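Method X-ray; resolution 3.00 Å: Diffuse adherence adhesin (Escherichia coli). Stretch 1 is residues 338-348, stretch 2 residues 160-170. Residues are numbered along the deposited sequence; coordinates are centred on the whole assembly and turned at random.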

# COMPACT_ATOMS: atom_id res chain seq x y z
N LEU A 338 -19.11 -9.60 -9.22
CA LEU A 338 -18.53 -8.36 -9.74
C LEU A 338 -18.58 -7.26 -8.69
O LEU A 338 -19.57 -7.10 -7.98
CB LEU A 338 -19.23 -7.90 -11.02
CG LEU A 338 -18.76 -8.48 -12.36
CD1 LEU A 338 -19.72 -8.09 -13.47
CD2 LEU A 338 -17.34 -8.03 -12.70
N GLN A 339 -17.49 -6.49 -8.61
CA GLN A 339 -17.36 -5.44 -7.60
C GLN A 339 -16.70 -4.17 -8.13
O GLN A 339 -15.47 -4.07 -8.15
CB GLN A 339 -16.59 -5.98 -6.39
CG GLN A 339 -16.58 -5.03 -5.20
CD GLN A 339 -15.48 -5.33 -4.21
OE1 GLN A 339 -15.74 -5.64 -3.05
NE2 GLN A 339 -14.23 -5.25 -4.67
N PRO A 340 -17.51 -3.19 -8.57
CA PRO A 340 -16.98 -1.85 -8.82
C PRO A 340 -16.75 -1.14 -7.49
O PRO A 340 -17.60 -1.20 -6.61
CB PRO A 340 -18.09 -1.17 -9.62
CG PRO A 340 -19.34 -1.88 -9.22
CD PRO A 340 -18.94 -3.30 -8.94
N HIS A 341 -15.60 -0.48 -7.34
CA HIS A 341 -15.23 0.15 -6.07
C HIS A 341 -14.39 1.42 -6.23
O HIS A 341 -13.76 1.64 -7.27
CB HIS A 341 -14.51 -0.85 -5.16
CG HIS A 341 -13.27 -1.43 -5.77
ND1 HIS A 341 -13.22 -2.71 -6.28
CD2 HIS A 341 -12.03 -0.91 -5.95
CE1 HIS A 341 -12.01 -2.95 -6.75
NE2 HIS A 341 -11.27 -1.87 -6.56
N LEU A 342 -14.39 2.24 -5.18
CA LEU A 342 -13.65 3.50 -5.15
C LEU A 342 -13.01 3.67 -3.77
O LEU A 342 -13.65 3.42 -2.75
CB LEU A 342 -14.60 4.67 -5.45
CG LEU A 342 -14.13 6.12 -5.34
CD1 LEU A 342 -13.20 6.50 -6.48
CD2 LEU A 342 -15.33 7.05 -5.30
N GLN A 343 -11.75 4.10 -3.76
CA GLN A 343 -10.98 4.26 -2.52
C GLN A 343 -10.13 5.53 -2.55
O GLN A 343 -9.53 5.85 -3.58
CB GLN A 343 -10.08 3.03 -2.29
CG GLN A 343 -9.32 3.03 -0.97
CD GLN A 343 -8.23 1.97 -0.90
OE1 GLN A 343 -7.86 1.35 -1.90
NE2 GLN A 343 -7.71 1.74 0.31
N ALA A 344 -10.08 6.23 -1.42
CA ALA A 344 -9.24 7.43 -1.27
C ALA A 344 -8.37 7.34 -0.02
O ALA A 344 -8.85 6.96 1.05
CB ALA A 344 -10.10 8.68 -1.24
N VAL A 345 -7.10 7.70 -0.16
CA VAL A 345 -6.13 7.66 0.95
C VAL A 345 -5.45 9.02 1.13
O VAL A 345 -4.98 9.62 0.16
CB VAL A 345 -5.05 6.57 0.74
CG1 VAL A 345 -4.13 6.49 1.95
CG2 VAL A 345 -5.69 5.21 0.48
N TRP A 346 -5.40 9.50 2.37
CA TRP A 346 -4.64 10.70 2.72
C TRP A 346 -3.29 10.33 3.31
O TRP A 346 -3.21 9.73 4.38
CB TRP A 346 -5.43 11.60 3.69
CG TRP A 346 -4.60 12.63 4.41
CD1 TRP A 346 -3.81 13.59 3.85
CD2 TRP A 346 -4.48 12.80 5.83
NE1 TRP A 346 -3.20 14.34 4.82
CE2 TRP A 346 -3.59 13.88 6.05
CE3 TRP A 346 -5.03 12.14 6.94
CZ2 TRP A 346 -3.25 14.32 7.33
CZ3 TRP A 346 -4.69 12.58 8.21
CH2 TRP A 346 -3.81 13.66 8.40
N MET A 347 -2.23 10.68 2.59
CA MET A 347 -0.86 10.40 3.02
C MET A 347 -0.27 11.62 3.72
O MET A 347 0.07 12.62 3.07
CB MET A 347 -0.00 9.98 1.82
CG MET A 347 -0.47 8.71 1.12
SD MET A 347 0.49 8.29 -0.35
CE MET A 347 -0.35 6.81 -0.90
N GLY A 348 -0.15 11.55 5.04
CA GLY A 348 0.31 12.69 5.84
C GLY A 348 1.59 12.47 6.62
O GLY A 348 1.80 13.11 7.65
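Stretch 2, residues 160-170: ANSLFLMDLNE

Stretch 2 lies along one side of an extended β-strand in the same chain. Residues 338-348 are strand, continuing beyond the segment at both ends, and alternate side chains, those of Gln 339, His 341, Gln 343, Val 345 and Met 347, include the ones that meet stretch 2; all five direct their CA-to-CB bonds toward it. Stretch 2 begins in a helix that started earlier in the chain, helical through Asn 161 and its neighbours, and the later residues are loop leading to a type II β turn from Asp 167 to Glu 170, in which Asn 169 takes the positive phi (79°) typical of the third position.

The two segments run in opposite senses: Asn 161 lies by Met 347 (CA to CA 5.6 Å), Leu 165 by Val 345 (CA to CA 8.6 Å) and Leu 168 by Gln 343 (CA to CA 7.5 Å). The backbones are therefore closest at the helical end, and side chains fill the wider gap farther along. Together the stretches bury 521 Å².

Apolar packing centres on two leucines. Leu 165 packs on two strand residues: its CD1 is 4.1 Å from Val 345 CG1 and its CD2 is 4.1 Å from Met 347 CE, at the end of a Met side chain extended in its outer torsions (chi1 m, chi2 and chi3 t). Leu 168 sets its CD2 4.0 Å from Gln 343 CB, 4.2 Å from His 341 CB and 4.1 Å from Leu 342 O, so one methyl rests over three successive strand residues and approaches the His 341 ring obliquely.

Polar contacts are few. Gln 343, extended with chi1 and chi2 both t, sends its amide to the loop backbone, where Gln 343 NE2 donates a weak hydrogen bond to Met 166 O (3.4 Å, 134° at the hydrogen). Its other amide atom, OE1, stands 3.4 Å from Asp 167 OD1; both are acceptors, so this is proximity without a bond, and both Asp 167 carboxylate oxygens are satisfied elsewhere in the structure. Within the strand, His 341 ND1 makes a weak hydrogen bond to Gln 339 O (3.2 Å). The side chains of Gln 339 and Asn 169 meet where the turn passes the first residues of stretch 1, but the orientation of their amides is uncertain.

At the helical end, Asn 161 OD1 lies 3.5 Å from Met 347 CB and 4.0 Å from Gly 348 N.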

# COMPACT_ATOMS: atom_id res chain seq x y z
N ALA A 160 7.42 5.76 2.89
CA ALA A 160 6.93 6.03 4.19
C ALA A 160 5.44 6.18 4.15
O ALA A 160 4.77 5.83 5.09
CB ALA A 160 7.54 7.30 4.68
N ASN A 161 4.93 6.69 3.05
CA ASN A 161 3.50 6.87 2.93
C ASN A 161 2.73 5.71 2.30
O ASN A 161 1.55 5.56 2.55
CB ASN A 161 3.20 8.11 2.14
CG ASN A 161 3.82 9.32 2.76
OD1 ASN A 161 3.14 10.09 3.41
ND2 ASN A 161 5.10 9.51 2.55
N SER A 162 3.39 4.91 1.48
CA SER A 162 2.69 3.81 0.89
C SER A 162 3.06 2.49 1.49
O SER A 162 2.57 1.46 1.06
CB SER A 162 2.96 3.77 -0.60
OG SER A 162 4.32 3.45 -0.82
N LEU A 163 3.95 2.49 2.46
CA LEU A 163 4.38 1.22 3.04
C LEU A 163 3.33 0.45 3.85
O LEU A 163 3.31 -0.76 3.82
CB LEU A 163 5.65 1.41 3.85
CG LEU A 163 6.71 0.31 3.76
CD1 LEU A 163 6.51 -0.54 2.52
CD2 LEU A 163 8.11 0.92 3.78
N PHE A 164 2.48 1.14 4.60
CA PHE A 164 1.56 0.43 5.47
C PHE A 164 0.13 0.50 5.02
O PHE A 164 -0.78 0.35 5.81
CB PHE A 164 1.64 0.97 6.88
CG PHE A 164 2.80 0.49 7.63
CD1 PHE A 164 2.88 -0.82 7.99
CD2 PHE A 164 3.80 1.34 7.97
CE1 PHE A 164 3.96 -1.27 8.68
CE2 PHE A 164 4.87 0.90 8.66
CZ PHE A 164 4.95 -0.41 9.01
N LEU A 165 -0.05 0.75 3.74
CA LEU A 165 -1.35 0.90 3.15
C LEU A 165 -2.12 -0.39 3.21
O LEU A 165 -1.53 -1.44 3.09
CB LEU A 165 -1.17 1.26 1.69
CG LEU A 165 -1.62 2.64 1.22
CD1 LEU A 165 -1.10 3.76 2.11
CD2 LEU A 165 -1.10 2.80 -0.19
N MET A 166 -3.43 -0.32 3.39
CA MET A 166 -4.24 -1.51 3.32
C MET A 166 -5.35 -1.33 2.31
O MET A 166 -6.18 -0.44 2.45
CB MET A 166 -4.84 -1.82 4.68
CG MET A 166 -5.02 -3.30 4.95
SD MET A 166 -6.05 -3.63 6.38
CE MET A 166 -7.18 -2.24 6.30
N ASP A 167 -5.38 -2.17 1.29
CA ASP A 167 -6.36 -2.04 0.23
C ASP A 167 -7.70 -2.56 0.68
O ASP A 167 -7.80 -3.21 1.70
CB ASP A 167 -5.92 -2.81 -0.99
CG ASP A 167 -5.05 -1.98 -1.91
OD1 ASP A 167 -5.17 -0.74 -1.89
OD2 ASP A 167 -4.24 -2.57 -2.66
N LEU A 168 -8.71 -2.26 -0.11
CA LEU A 168 -10.05 -2.71 0.17
C LEU A 168 -10.04 -4.19 0.00
O LEU A 168 -9.19 -4.72 -0.70
CB LEU A 168 -10.99 -2.12 -0.85
CG LEU A 168 -12.00 -1.08 -0.42
CD1 LEU A 168 -11.42 -0.19 0.66
CD2 LEU A 168 -12.34 -0.25 -1.63
N ASN A 169 -10.97 -4.84 0.68
CA ASN A 169 -11.28 -6.25 0.50
C ASN A 169 -10.27 -7.12 1.22
O ASN A 169 -10.42 -8.33 1.27
CB ASN A 169 -11.38 -6.64 -0.97
CG ASN A 169 -12.69 -6.22 -1.60
OD1 ASN A 169 -13.77 -6.54 -1.10
ND2 ASN A 169 -12.61 -5.49 -2.70
N GLU A 170 -9.25 -6.52 1.78
CA GLU A 170 -8.30 -7.30 2.52
C GLU A 170 -8.91 -7.71 3.84
O GLU A 170 -8.80 -8.85 4.25
CB GLU A 170 -7.03 -6.51 2.75
CG GLU A 170 -5.89 -6.99 1.89
CD GLU A 170 -5.45 -8.38 2.27
OE1 GLU A 170 -6.28 -9.17 2.76
OE2 GLU A 170 -4.26 -8.70 2.07